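Side-chain contacts in putative uncharacterized protein (Pseudomonas phage 201phi2-1, PDB 3R4V), which is of unknown function but is a phage tubulin-like protein that holds guanosine-5'-diphosphate in a pocket of its nucleotide-binding fold: residues P154-Q157 with G158-Y161; G11-G14 with M15-T19; I168-K171 with I172-V175; S160-S163 with I164-I168; D125-G128 with N129-D132. All coordinates share one frame; numbering follows the deposited sequence. Where two conformers were deposited one is given.

Along the chain contact 2 (helix 11-18) comes first, then contact 5 (helix 124-144), contact 1 (the loop after strand 148-154), contact 4 (the first turns of helix 161-178) and contact 3 (further along that helix). Contacts 1 and 4 share Ser160 and Tyr161, with centres 8 Å apart; contacts 3 and 4 share Ile168. Helix 11-18 packs against helix 161-178, Val17 touching both Asn165 and Ile168. Contacts 3 and 5, on opposite sides of the chain's centre, are 25 Å apart between centres. All but contact 3 touch guanosine-5'-diphosphate, so residues distant in sequence close round one nucleotide, above the C-terminal edges of parallel strands.

Contact 1. Residues P154-Q157 with G158-Y161; sequences PNTQ and GRSY. With GDP (guanosine-5'-diphosphate), chain B.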
# COMPACT_ATOMS: atom_id res chain seq x y z
N PRO A 154 -8.15 -5.57 -1.93
CA PRO A 154 -8.45 -6.74 -1.11
C PRO A 154 -8.21 -8.02 -1.91
O PRO A 154 -8.56 -8.06 -3.08
CB PRO A 154 -9.95 -6.61 -0.86
CG PRO A 154 -10.47 -5.86 -2.05
CD PRO A 154 -9.36 -4.91 -2.44
N ASN A 155 -7.62 -9.03 -1.27
CA ASN A 155 -7.51 -10.35 -1.87
C ASN A 155 -8.87 -11.03 -1.83
O ASN A 155 -9.18 -11.77 -0.90
CB ASN A 155 -6.48 -11.20 -1.13
CG ASN A 155 -5.05 -10.77 -1.40
OD1 ASN A 155 -4.77 -10.06 -2.35
ND2 ASN A 155 -4.12 -11.23 -0.55
N THR A 156 -9.68 -10.78 -2.85
CA THR A 156 -11.03 -11.30 -2.90
C THR A 156 -11.00 -12.81 -3.11
O THR A 156 -10.20 -13.32 -3.90
CB THR A 156 -11.85 -10.62 -4.02
OG1 THR A 156 -11.14 -10.70 -5.26
CG2 THR A 156 -12.08 -9.15 -3.69
N GLN A 157 -11.86 -13.53 -2.41
CA GLN A 157 -11.88 -14.99 -2.48
C GLN A 157 -11.92 -15.51 -3.92
O GLN A 157 -12.71 -15.04 -4.74
CB GLN A 157 -13.05 -15.57 -1.69
CG GLN A 157 -13.14 -17.09 -1.78
CD GLN A 157 -14.31 -17.65 -1.00
OE1 GLN A 157 -14.84 -17.01 -0.10
NE2 GLN A 157 -14.72 -18.86 -1.36
N GLY A 158 -11.06 -16.48 -4.21
CA GLY A 158 -11.06 -17.14 -5.50
C GLY A 158 -10.14 -16.52 -6.54
O GLY A 158 -9.91 -17.10 -7.59
N ARG A 159 -9.63 -15.33 -6.25
CA ARG A 159 -8.75 -14.64 -7.19
C ARG A 159 -7.29 -14.93 -6.88
O ARG A 159 -6.86 -14.83 -5.73
CB ARG A 159 -9.01 -13.14 -7.15
CG ARG A 159 -8.29 -12.37 -8.24
CD ARG A 159 -8.74 -10.92 -8.28
NE ARG A 159 -8.02 -10.19 -9.31
CZ ARG A 159 -7.99 -8.86 -9.39
NH1 ARG A 159 -8.65 -8.13 -8.51
NH2 ARG A 159 -7.31 -8.27 -10.36
N SER A 160 -6.51 -15.27 -7.91
CA SER A 160 -5.11 -15.63 -7.69
C SER A 160 -4.30 -14.42 -7.26
O SER A 160 -4.61 -13.28 -7.64
CB SER A 160 -4.51 -16.23 -8.96
OG SER A 160 -4.30 -15.23 -9.95
N TYR A 161 -3.26 -14.65 -6.47
CA TYR A 161 -2.37 -13.57 -6.08
C TYR A 161 -1.67 -13.03 -7.32
O TYR A 161 -1.33 -11.85 -7.40
CB TYR A 161 -1.35 -14.06 -5.04
CG TYR A 161 -1.96 -14.41 -3.70
CD1 TYR A 161 -3.27 -14.06 -3.40
CD2 TYR A 161 -1.22 -15.08 -2.73
CE1 TYR A 161 -3.84 -14.37 -2.17
CE2 TYR A 161 -1.78 -15.40 -1.50
CZ TYR A 161 -3.08 -15.04 -1.22
OH TYR A 161 -3.64 -15.37 0.00
PB GDP B . 5.33 -10.42 4.82
O1B GDP B . 6.54 -10.89 4.05
O2B GDP B . 5.19 -8.93 4.61
O3B GDP B . 5.48 -10.76 6.30
O3A GDP B . 4.03 -11.19 4.31
PA GDP B . 3.59 -11.42 2.78
O1A GDP B . 4.52 -12.36 2.03
O2A GDP B . 3.43 -10.11 2.06
O5' GDP B . 2.20 -12.14 3.01
C5' GDP B . 1.16 -11.53 3.79
C4' GDP B . -0.20 -12.03 3.33
O4' GDP B . -0.51 -11.47 2.05
C3' GDP B . -0.26 -13.54 3.13
O3' GDP B . -0.72 -14.18 4.32
C2' GDP B . -1.27 -13.70 2.01
O2' GDP B . -2.60 -13.64 2.53
C1' GDP B . -1.11 -12.45 1.18
N9 GDP B . -0.13 -12.61 0.08
C8 GDP B . 1.05 -13.28 0.11
N7 GDP B . 1.69 -13.16 -1.08
C5 GDP B . 0.94 -12.38 -1.88
C6 GDP B . 1.04 -11.83 -3.26
O6 GDP B . 2.02 -12.10 -3.98
N1 GDP B . 0.03 -11.06 -3.70
C2 GDP B . -1.05 -10.76 -2.93
N2 GDP B . -2.03 -9.96 -3.42
N3 GDP B . -1.19 -11.22 -1.67
C4 GDP B . -0.25 -12.01 -1.11
O HOH W 1 -5.11 -13.35 1.16
O HOH W 2 -7.53 -13.82 -3.27
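Asn155 ND2 comes to 3.5 Å from Tyr161 CE1, meeting the ring obliquely; the side chains cross at about a right angle, with the amide and ring planes 29° apart. Both serve the bound guanosine-5'-diphosphate. The Asn155 amide answers the guanine with a donor and an acceptor: GDP N2 donates to Asn155 OD1 over 2.9 Å, and Asn155 ND2 donates to GDP N3 over 3.1 Å. Tyr161 covers the base with one face, GDP C4 lying 3.6 Å above the ring plane and offset toward its rim. A water ties the group together, accepting from Asn155 ND2, donating to Tyr161 OH at 2.8 Å and bonding also to GDP O2'. Glu122 is a second partner of the Tyr161 hydroxyl.

Further out, a type II beta turn from Thr156 to Arg159 reverses the chain. Its closing bond runs from Arg159 N to Thr156 O over 3.1 Å, and the positive phi of Gly158 (92°) is suited to glycine. A second water donates to Thr156 O and to Arg159 O, bridging the two ends of the turn. Arg159 leaves the turn fully extended (chi1 -171°), passing Thr156 OG1, which is 3.8 Å from Arg159 CB, so its guanidinium reaches Glu167, by a salt bridge, and Ser163 OG, by a hydrogen bond from NE. The loop thus links the end of strand 148-154 to the start of helix 161-178, whose Ile164 packs against both Asn155 and Arg159.

Contact 2. Residues G11-G14 with M15-T19; sequences GGTG and MNVAT. With GDP (guanosine-5'-diphosphate), chain B.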
# COMPACT_ATOMS: atom_id res chain seq x y z
N GLY A 11 8.26 -6.51 2.19
CA GLY A 11 7.67 -7.78 2.54
C GLY A 11 7.54 -8.66 1.31
O GLY A 11 7.85 -8.23 0.19
N GLY A 12 7.07 -9.89 1.50
CA GLY A 12 6.88 -10.81 0.39
C GLY A 12 6.01 -10.29 -0.74
O GLY A 12 6.37 -10.39 -1.92
N THR A 13 4.85 -9.73 -0.40
CA THR A 13 3.92 -9.25 -1.41
C THR A 13 4.56 -8.15 -2.23
O THR A 13 4.44 -8.14 -3.46
CB THR A 13 2.61 -8.77 -0.79
OG1 THR A 13 1.92 -9.88 -0.22
CG2 THR A 13 1.74 -8.13 -1.84
N GLY A 14 5.24 -7.23 -1.56
CA GLY A 14 5.99 -6.18 -2.22
C GLY A 14 7.06 -6.73 -3.15
O GLY A 14 7.22 -6.25 -4.27
N MET A 15 7.79 -7.75 -2.69
CA MET A 15 8.81 -8.38 -3.51
C MET A 15 8.18 -8.99 -4.76
O MET A 15 8.71 -8.88 -5.87
CB MET A 15 9.54 -9.47 -2.72
CG MET A 15 10.33 -8.98 -1.52
SD MET A 15 11.85 -8.10 -1.95
CE MET A 15 12.74 -9.36 -2.83
N ASN A 16 7.03 -9.63 -4.57
CA ASN A 16 6.34 -10.29 -5.67
C ASN A 16 5.85 -9.27 -6.70
O ASN A 16 5.99 -9.48 -7.90
CB ASN A 16 5.19 -11.15 -5.15
CG ASN A 16 5.65 -12.34 -4.30
OD1 ASN A 16 6.84 -12.68 -4.25
ND2 ASN A 16 4.69 -12.98 -3.65
N VAL A 17 5.28 -8.15 -6.23
CA VAL A 17 4.84 -7.12 -7.16
C VAL A 17 6.03 -6.50 -7.90
O VAL A 17 5.96 -6.22 -9.09
CB VAL A 17 4.02 -6.02 -6.46
CG1 VAL A 17 3.70 -4.89 -7.43
CG2 VAL A 17 2.73 -6.61 -5.92
N ALA A 18 7.13 -6.30 -7.18
CA ALA A 18 8.35 -5.76 -7.79
C ALA A 18 8.83 -6.55 -9.02
O ALA A 18 9.34 -5.96 -9.99
CB ALA A 18 9.47 -5.66 -6.76
N THR A 19 8.68 -7.87 -9.00
CA THR A 19 9.17 -8.69 -10.12
C THR A 19 8.53 -8.24 -11.44
O THR A 19 9.08 -8.47 -12.52
CB THR A 19 8.91 -10.20 -9.91
OG1 THR A 19 7.50 -10.47 -9.96
CG2 THR A 19 9.48 -10.67 -8.57
PB GDP B . 5.33 -10.42 4.82
O1B GDP B . 6.54 -10.89 4.05
O2B GDP B . 5.19 -8.93 4.61
O3B GDP B . 5.48 -10.76 6.30
O3A GDP B . 4.03 -11.19 4.31
PA GDP B . 3.59 -11.42 2.78
O1A GDP B . 4.52 -12.36 2.03
O2A GDP B . 3.43 -10.11 2.06
O5' GDP B . 2.20 -12.14 3.01
C5' GDP B . 1.16 -11.53 3.79
C4' GDP B . -0.20 -12.03 3.33
O4' GDP B . -0.51 -11.47 2.05
C3' GDP B . -0.26 -13.54 3.13
O3' GDP B . -0.72 -14.18 4.32
C2' GDP B . -1.27 -13.70 2.01
O2' GDP B . -2.60 -13.64 2.53
C1' GDP B . -1.11 -12.45 1.18
N9 GDP B . -0.13 -12.61 0.08
C8 GDP B . 1.05 -13.28 0.11
N7 GDP B . 1.69 -13.16 -1.08
C5 GDP B . 0.94 -12.38 -1.88
C6 GDP B . 1.04 -11.83 -3.26
O6 GDP B . 2.02 -12.10 -3.98
N1 GDP B . 0.03 -11.06 -3.70
C2 GDP B . -1.05 -10.76 -2.93
N2 GDP B . -2.03 -9.96 -3.42
N3 GDP B . -1.19 -11.22 -1.67
C4 GDP B . -0.25 -12.01 -1.11
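Met15 meets the first turn with its backbone N-H and the root of its side chain: its N donates to Gly11 O over 2.9 Å, and its CG lies only 3.1 Å from that same Gly11 O. Beyond CG the chain bends twice (chi2 -73°, chi3 -61°), carrying the thioether away from the first turn to Cys30 and Asp32 of strand 28-32 and to Asn37 and Val38. Gly14, buried between the turns, passes the pattern on: its O accepts from Ala18 N over 2.9 Å.

The Thr13 carbonyl serves the helix, receiving the N-H of Val17, while its side chain turns to guanosine-5'-diphosphate, Thr13 CG2 lying 3.9 Å from GDP N1. Because OG1 sits beside the backbone N, both can grip one phosphate oxygen: Thr13 OG1 donates to GDP O2A over 2.7 Å, and Thr13 N donates to the same GDP O2A over 2.9 Å. Gly12 N supplies a nearly straight bond (174°) to GDP O1B at 2.8 Å. One turn later Asn16 ND2 reaches GDP O6, also at 2.8 Å, and Asn37 holds Asn16 OD1, which fixes the rotation of the amide.

Backbone N-H groups at a helix start thus meet the diphosphate, where the helix dipole would probably favour the negative charge. This is the first beta-alpha-beta unit, strand 6-10, helix 11-18, strand 28-32, of a Rossmann-like fold, as in tubulin relatives.

Contact 3. Residues I168-K171 with I172-V175; sequences IAEK and IRKV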
# COMPACT_ATOMS: atom_id res chain seq x y z
N ILE A 168 -2.06 -4.61 -9.62
CA ILE A 168 -1.36 -3.60 -8.85
C ILE A 168 -0.24 -3.01 -9.69
O ILE A 168 -0.06 -1.80 -9.75
CB ILE A 168 -0.81 -4.14 -7.52
CG1 ILE A 168 -1.98 -4.45 -6.58
CG2 ILE A 168 0.13 -3.12 -6.88
CD1 ILE A 168 -1.57 -5.14 -5.26
N ALA A 169 0.53 -3.86 -10.36
CA ALA A 169 1.62 -3.35 -11.19
C ALA A 169 1.10 -2.41 -12.28
O ALA A 169 1.75 -1.41 -12.59
CB ALA A 169 2.41 -4.50 -11.81
N GLU A 170 -0.05 -2.73 -12.86
CA GLU A 170 -0.59 -1.88 -13.93
C GLU A 170 -1.04 -0.53 -13.39
O GLU A 170 -0.94 0.49 -14.08
CB GLU A 170 -1.72 -2.58 -14.68
CG GLU A 170 -1.23 -3.65 -15.66
CD GLU A 170 -0.42 -3.07 -16.81
OE1 GLU A 170 -0.72 -1.94 -17.25
OE2 GLU A 170 0.53 -3.74 -17.27
N LYS A 171 -1.54 -0.51 -12.15
CA LYS A 171 -1.89 0.76 -11.51
C LYS A 171 -0.66 1.57 -11.16
O LYS A 171 -0.64 2.79 -11.33
CB LYS A 171 -2.72 0.52 -10.25
CG LYS A 171 -4.13 0.02 -10.49
CD LYS A 171 -4.73 -0.40 -9.15
CE LYS A 171 -6.20 -0.73 -9.22
NZ LYS A 171 -6.69 -1.09 -7.85
N ILE A 172 0.39 0.89 -10.68
CA ILE A 172 1.63 1.57 -10.37
C ILE A 172 2.20 2.26 -11.60
O ILE A 172 2.67 3.39 -11.53
CB ILE A 172 2.66 0.61 -9.76
CG1 ILE A 172 2.19 0.19 -8.37
CG2 ILE A 172 4.02 1.29 -9.66
CD1 ILE A 172 3.11 -0.77 -7.66
N ARG A 173 2.17 1.57 -12.74
CA ARG A 173 2.59 2.18 -14.00
C ARG A 173 1.81 3.44 -14.36
O ARG A 173 2.37 4.37 -14.94
CB ARG A 173 2.48 1.16 -15.13
CG ARG A 173 3.38 -0.04 -14.94
CD ARG A 173 3.55 -0.79 -16.23
NE ARG A 173 4.40 -1.96 -16.07
CZ ARG A 173 5.73 -1.95 -16.13
NH1 ARG A 173 6.39 -0.81 -16.35
NH2 ARG A 173 6.40 -3.08 -15.97
N LYS A 174 0.52 3.47 -14.05
CA LYS A 174 -0.26 4.68 -14.33
C LYS A 174 0.23 5.82 -13.44
O LYS A 174 0.29 6.96 -13.88
CB LYS A 174 -1.77 4.45 -14.16
CG LYS A 174 -2.40 3.54 -15.22
CD LYS A 174 -3.88 3.34 -14.94
CE LYS A 174 -4.63 2.73 -16.13
NZ LYS A 174 -4.08 1.43 -16.57
N VAL A 175 0.60 5.52 -12.19
CA VAL A 175 1.12 6.56 -11.31
C VAL A 175 2.51 6.99 -11.78
O VAL A 175 2.85 8.17 -11.72
CB VAL A 175 1.17 6.11 -9.81
CG1 VAL A 175 1.76 7.23 -8.96
CG2 VAL A 175 -0.23 5.79 -9.35
O HOH W 3 -0.76 0.81 -16.91
O HOH W 4 3.10 -4.31 -15.50
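Ile168 and Ile172 sit one turn apart on helix 161-178, probably the counterpart of the central helix that in tubulin relatives joins the nucleotide-binding and C-terminal domains. Ile168 CG2 packs against Ile172 CD1 at 3.9 Å, both facing inward: Ile168 toward Val118 of strand 113-119, Ile172 toward Phe116 and toward Leu7 and Phe9 of strand 6-10. Ala169 contributes its carbonyl, which accepts Arg173 N over 3.0 Å and has Arg173 CG only 3.2 Å away.

Glu170 is on the outer side. In the conformer given its chain curls (chi1 -76°, chi2 -65°) and Arg173 reaches back along the helix beside it, yet Glu170 OE2 stays 4.4 Å from Arg173 NE, beyond a salt bridge. A water fills in, lying in the guanidinium plane, accepting from Arg173 NE at 2.7 Å and, in this conformer, donating to Glu170 OE2. The other end of Arg173 is salt-bridged to Asp23. A second water donates to both Glu170 O and Glu170 OE1, and only weakly accepts from Lys174 NZ at 3.4 Å.

The Lys171 amine is bound to Glu167, by a salt bridge, and to Asn151. Lys171 O accepts Val175 N over 3.1 Å, while Val175 CG2 rests 3.6 Å from the same oxygen.

Contact 4. Residues S160-S163 with I164-I168; sequences SYES and INDEI. With GDP (guanosine-5'-diphosphate), chain B.
The Tyr161 ring, with guanine over one face, receives Ile164 CD1 at its edge and near its plane, 4.3 Å from Tyr161 CD1. The Asn165 amide, one turn on from Tyr161, is the next flat group; its chi1 of -73° turns it back toward Tyr161 O, and there it reads the guanine. GDP N1 donates to Asn165 OD1 over 2.7 Å, and Asn165 ND2 donates to GDP O6 over 2.9 Å, so the ligand's hydrogen-bonding groups are matched donor to acceptor. The Ile164 CG2 methyl lies against the GDP N2 amino group at 3.4 Å, a van der Waals contact at the edge of the base.

These residues form the first turns of helix 161-178, for which Ser160 is the N-cap: its OG accepts from Ser163 N over 2.9 Å, and its carbonyl takes Ile164 N. Ser163 OG turns instead to Arg159 NE.

On the outer side two carboxylates meet with planes nearly perpendicular, 89° apart, Glu162 OE2 standing 3.8 Å from Asp166 OD1. Lys20 forms a salt bridge with each of them, which probably offsets their mutual repulsion. Glu167 OE2 is salt-bridged to Arg159, and OE1 to Lys171.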
# COMPACT_ATOMS: atom_id res chain seq x y z
N SER A 160 -6.51 -15.27 -7.91
CA SER A 160 -5.11 -15.63 -7.69
C SER A 160 -4.30 -14.42 -7.26
O SER A 160 -4.61 -13.28 -7.64
CB SER A 160 -4.51 -16.23 -8.96
OG SER A 160 -4.30 -15.23 -9.95
N TYR A 161 -3.26 -14.65 -6.47
CA TYR A 161 -2.37 -13.57 -6.08
C TYR A 161 -1.67 -13.03 -7.32
O TYR A 161 -1.33 -11.85 -7.40
CB TYR A 161 -1.35 -14.06 -5.04
CG TYR A 161 -1.96 -14.41 -3.70
CD1 TYR A 161 -3.27 -14.06 -3.40
CD2 TYR A 161 -1.22 -15.08 -2.73
CE1 TYR A 161 -3.84 -14.37 -2.17
CE2 TYR A 161 -1.78 -15.40 -1.50
CZ TYR A 161 -3.08 -15.04 -1.22
OH TYR A 161 -3.64 -15.37 0.00
N GLU A 162 -1.47 -13.90 -8.30
CA GLU A 162 -0.87 -13.50 -9.57
C GLU A 162 -1.73 -12.43 -10.25
O GLU A 162 -1.22 -11.40 -10.71
CB GLU A 162 -0.75 -14.70 -10.50
CG GLU A 162 -0.14 -14.37 -11.84
CD GLU A 162 1.32 -13.97 -11.72
OE1 GLU A 162 1.94 -14.27 -10.67
OE2 GLU A 162 1.85 -13.36 -12.67
N SER A 163 -3.03 -12.68 -10.31
CA SER A 163 -3.97 -11.73 -10.90
C SER A 163 -3.96 -10.40 -10.15
O SER A 163 -3.89 -9.32 -10.75
CB SER A 163 -5.38 -12.33 -10.92
OG SER A 163 -6.35 -11.37 -11.31
N ILE A 164 -4.03 -10.47 -8.83
CA ILE A 164 -4.05 -9.26 -8.03
C ILE A 164 -2.76 -8.48 -8.21
O ILE A 164 -2.78 -7.25 -8.36
CB ILE A 164 -4.31 -9.59 -6.54
CG1 ILE A 164 -5.74 -10.11 -6.37
CG2 ILE A 164 -4.08 -8.37 -5.65
CD1 ILE A 164 -5.88 -11.21 -5.35
N ASN A 165 -1.63 -9.19 -8.23
CA ASN A 165 -0.33 -8.53 -8.38
C ASN A 165 -0.23 -7.84 -9.74
O ASN A 165 0.31 -6.73 -9.84
CB ASN A 165 0.81 -9.54 -8.23
CG ASN A 165 1.01 -10.00 -6.80
OD1 ASN A 165 0.33 -9.53 -5.88
ND2 ASN A 165 1.95 -10.92 -6.60
N ASP A 166 -0.74 -8.49 -10.78
CA ASP A 166 -0.76 -7.90 -12.11
C ASP A 166 -1.54 -6.59 -12.12
O ASP A 166 -1.11 -5.60 -12.71
CB ASP A 166 -1.36 -8.88 -13.14
CG ASP A 166 -0.36 -9.94 -13.59
OD1 ASP A 166 0.86 -9.75 -13.39
OD2 ASP A 166 -0.80 -10.97 -14.16
N GLU A 167 -2.69 -6.58 -11.46
CA GLU A 167 -3.52 -5.37 -11.40
C GLU A 167 -2.77 -4.26 -10.68
O GLU A 167 -2.81 -3.10 -11.08
CB GLU A 167 -4.83 -5.65 -10.67
CG GLU A 167 -5.48 -4.38 -10.13
CD GLU A 167 -6.72 -4.65 -9.30
OE1 GLU A 167 -6.99 -3.87 -8.35
OE2 GLU A 167 -7.41 -5.65 -9.58
N ILE A 168 -2.06 -4.61 -9.62
CA ILE A 168 -1.36 -3.60 -8.85
C ILE A 168 -0.24 -3.01 -9.69
O ILE A 168 -0.06 -1.80 -9.75
CB ILE A 168 -0.81 -4.14 -7.52
CG1 ILE A 168 -1.98 -4.45 -6.58
CG2 ILE A 168 0.13 -3.12 -6.88
CD1 ILE A 168 -1.57 -5.14 -5.26
PB GDP B . 5.33 -10.42 4.82
O1B GDP B . 6.54 -10.89 4.05
O2B GDP B . 5.19 -8.93 4.61
O3B GDP B . 5.48 -10.76 6.30
O3A GDP B . 4.03 -11.19 4.31
PA GDP B . 3.59 -11.42 2.78
O1A GDP B . 4.52 -12.36 2.03
O2A GDP B . 3.43 -10.11 2.06
O5' GDP B . 2.20 -12.14 3.01
C5' GDP B . 1.16 -11.53 3.79
C4' GDP B . -0.20 -12.03 3.33
O4' GDP B . -0.51 -11.47 2.05
C3' GDP B . -0.26 -13.54 3.13
O3' GDP B . -0.72 -14.18 4.32
C2' GDP B . -1.27 -13.70 2.01
O2' GDP B . -2.60 -13.64 2.53
C1' GDP B . -1.11 -12.45 1.18
N9 GDP B . -0.13 -12.61 0.08
C8 GDP B . 1.05 -13.28 0.11
N7 GDP B . 1.69 -13.16 -1.08
C5 GDP B . 0.94 -12.38 -1.88
C6 GDP B . 1.04 -11.83 -3.26
O6 GDP B . 2.02 -12.10 -3.98
N1 GDP B . 0.03 -11.06 -3.70
C2 GDP B . -1.05 -10.76 -2.93
N2 GDP B . -2.03 -9.96 -3.42
N3 GDP B . -1.19 -11.22 -1.67
C4 GDP B . -0.25 -12.01 -1.11

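Contact 5. Residues D125-G128 with N129-D132; sequences DNLG and NDID. With GDP (guanosine-5'-diphosphate), chain B.
Asn126 O and Asp130 N, one turn apart, make a 2.8 Å hydrogen bond in helix 124-144, and the bonds Asn129 N to Asp125 O, Ile131 N to Leu127 O and Asp132 N to Gly128 O repeat the spacing, the last nearly straight at 170°.

The side chains of the second segment lie close to these carbonyls without bonding to them. Both Asp130 carboxylate oxygens, OD1 and OD2, lie 3.3 Å from Asn126 O, acceptor beside acceptor; OD1 has Ala120 N as donor. In Asn129, a chi1 of -75° swings the amide over Asp125 O; the angle is too poor for a bond from ND2, whose hydrogens go to Gly91 O and Gly58 O. A water does link the turn, donating to Gly128 O and, at 2.8 Å, to Asp132 OD1.

Ligand bonds come from Asn126. GDP O2' donates to Asn126 OD1 over 2.9 Å, and GDP O3' donates more weakly to the same Asn126 OD1 over 3.2 Å. Asn126 ND2 in turn donates to GDP O3' at 3.1 Å. Glu122 N also reaches OD1, so OD1 takes three hydrogen bonds, one of them weak, which with the ND2 bond sets the rotation of the amide.

Van der Waals contact across the turn is slight: the Leu127 CD2 methyl lies 3.9 Å from Asp130 OD2. The apolar part is the packing of Leu127 and Ile131 on helix 274-294.

Helix 124-144 is the crossover between the parallel strands 113-119 and 148-154, and its first turn puts Asn126 at the ribose, in the nucleotide pocket of a tubulin-like fold.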
# COMPACT_ATOMS: atom_id res chain seq x y z
N ASP A 125 -5.25 -14.11 11.62
CA ASP A 125 -3.97 -13.40 11.75
C ASP A 125 -3.83 -12.32 10.67
O ASP A 125 -3.47 -11.18 10.97
CB ASP A 125 -2.78 -14.37 11.67
CG ASP A 125 -2.56 -15.15 12.95
OD1 ASP A 125 -1.79 -16.13 12.90
OD2 ASP A 125 -3.16 -14.81 13.99
N ASN A 126 -4.09 -12.68 9.42
CA ASN A 126 -4.07 -11.72 8.32
C ASN A 126 -5.02 -10.56 8.63
O ASN A 126 -4.68 -9.39 8.46
CB ASN A 126 -4.57 -12.37 7.02
CG ASN A 126 -3.47 -13.11 6.25
OD1 ASN A 126 -3.75 -13.75 5.24
ND2 ASN A 126 -2.23 -13.01 6.71
N LEU A 127 -6.24 -10.90 9.05
CA LEU A 127 -7.28 -9.88 9.23
C LEU A 127 -6.92 -8.96 10.38
O LEU A 127 -7.12 -7.76 10.28
CB LEU A 127 -8.65 -10.53 9.46
CG LEU A 127 -9.19 -11.27 8.23
CD1 LEU A 127 -10.38 -12.15 8.60
CD2 LEU A 127 -9.57 -10.29 7.14
N GLY A 128 -6.41 -9.53 11.47
CA GLY A 128 -5.93 -8.72 12.58
C GLY A 128 -4.80 -7.80 12.15
O GLY A 128 -4.76 -6.64 12.52
N ASN A 129 -3.88 -8.33 11.36
CA ASN A 129 -2.79 -7.51 10.86
C ASN A 129 -3.29 -6.38 9.96
O ASN A 129 -2.80 -5.26 10.04
CB ASN A 129 -1.72 -8.35 10.17
CG ASN A 129 -0.86 -9.12 11.16
OD1 ASN A 129 -0.81 -8.78 12.34
ND2 ASN A 129 -0.16 -10.14 10.67
N ASP A 130 -4.28 -6.69 9.12
CA ASP A 130 -4.85 -5.70 8.21
C ASP A 130 -5.37 -4.53 9.02
O ASP A 130 -5.08 -3.37 8.72
CB ASP A 130 -6.03 -6.24 7.43
CG ASP A 130 -5.66 -7.28 6.39
OD1 ASP A 130 -4.51 -7.30 5.90
OD2 ASP A 130 -6.57 -8.07 6.07
N ILE A 131 -6.13 -4.84 10.07
CA ILE A 131 -6.70 -3.82 10.95
C ILE A 131 -5.63 -2.98 11.62
O ILE A 131 -5.67 -1.75 11.58
CB ILE A 131 -7.56 -4.45 12.04
CG1 ILE A 131 -8.80 -5.10 11.42
CG2 ILE A 131 -7.96 -3.39 13.06
CD1 ILE A 131 -9.46 -6.10 12.35
N ASP A 132 -4.65 -3.64 12.24
CA ASP A 132 -3.60 -2.91 12.95
C ASP A 132 -2.76 -2.06 12.00
O ASP A 132 -2.34 -0.98 12.35
CB ASP A 132 -2.70 -3.85 13.77
CG ASP A 132 -3.43 -4.53 14.90
OD1 ASP A 132 -4.50 -4.04 15.33
OD2 ASP A 132 -2.91 -5.56 15.38
PB GDP B . 5.33 -10.42 4.82
O1B GDP B . 6.54 -10.89 4.05
O2B GDP B . 5.19 -8.93 4.61
O3B GDP B . 5.48 -10.76 6.30
O3A GDP B . 4.03 -11.19 4.31
PA GDP B . 3.59 -11.42 2.78
O1A GDP B . 4.52 -12.36 2.03
O2A GDP B . 3.43 -10.11 2.06
O5' GDP B . 2.20 -12.14 3.01
C5' GDP B . 1.16 -11.53 3.79
C4' GDP B . -0.20 -12.03 3.33
O4' GDP B . -0.51 -11.47 2.05
C3' GDP B . -0.26 -13.54 3.13
O3' GDP B . -0.72 -14.18 4.32
C2' GDP B . -1.27 -13.70 2.01
O2' GDP B . -2.60 -13.64 2.53
C1' GDP B . -1.11 -12.45 1.18
N9 GDP B . -0.13 -12.61 0.08
C8 GDP B . 1.05 -13.28 0.11
N7 GDP B . 1.69 -13.16 -1.08
C5 GDP B . 0.94 -12.38 -1.88
C6 GDP B . 1.04 -11.83 -3.26
O6 GDP B . 2.02 -12.10 -3.98
N1 GDP B . 0.03 -11.06 -3.70
C2 GDP B . -1.05 -10.76 -2.93
N2 GDP B . -2.03 -9.96 -3.42
N3 GDP B . -1.19 -11.22 -1.67
C4 GDP B . -0.25 -12.01 -1.11
O HOH W 5 -6.23 -6.24 15.09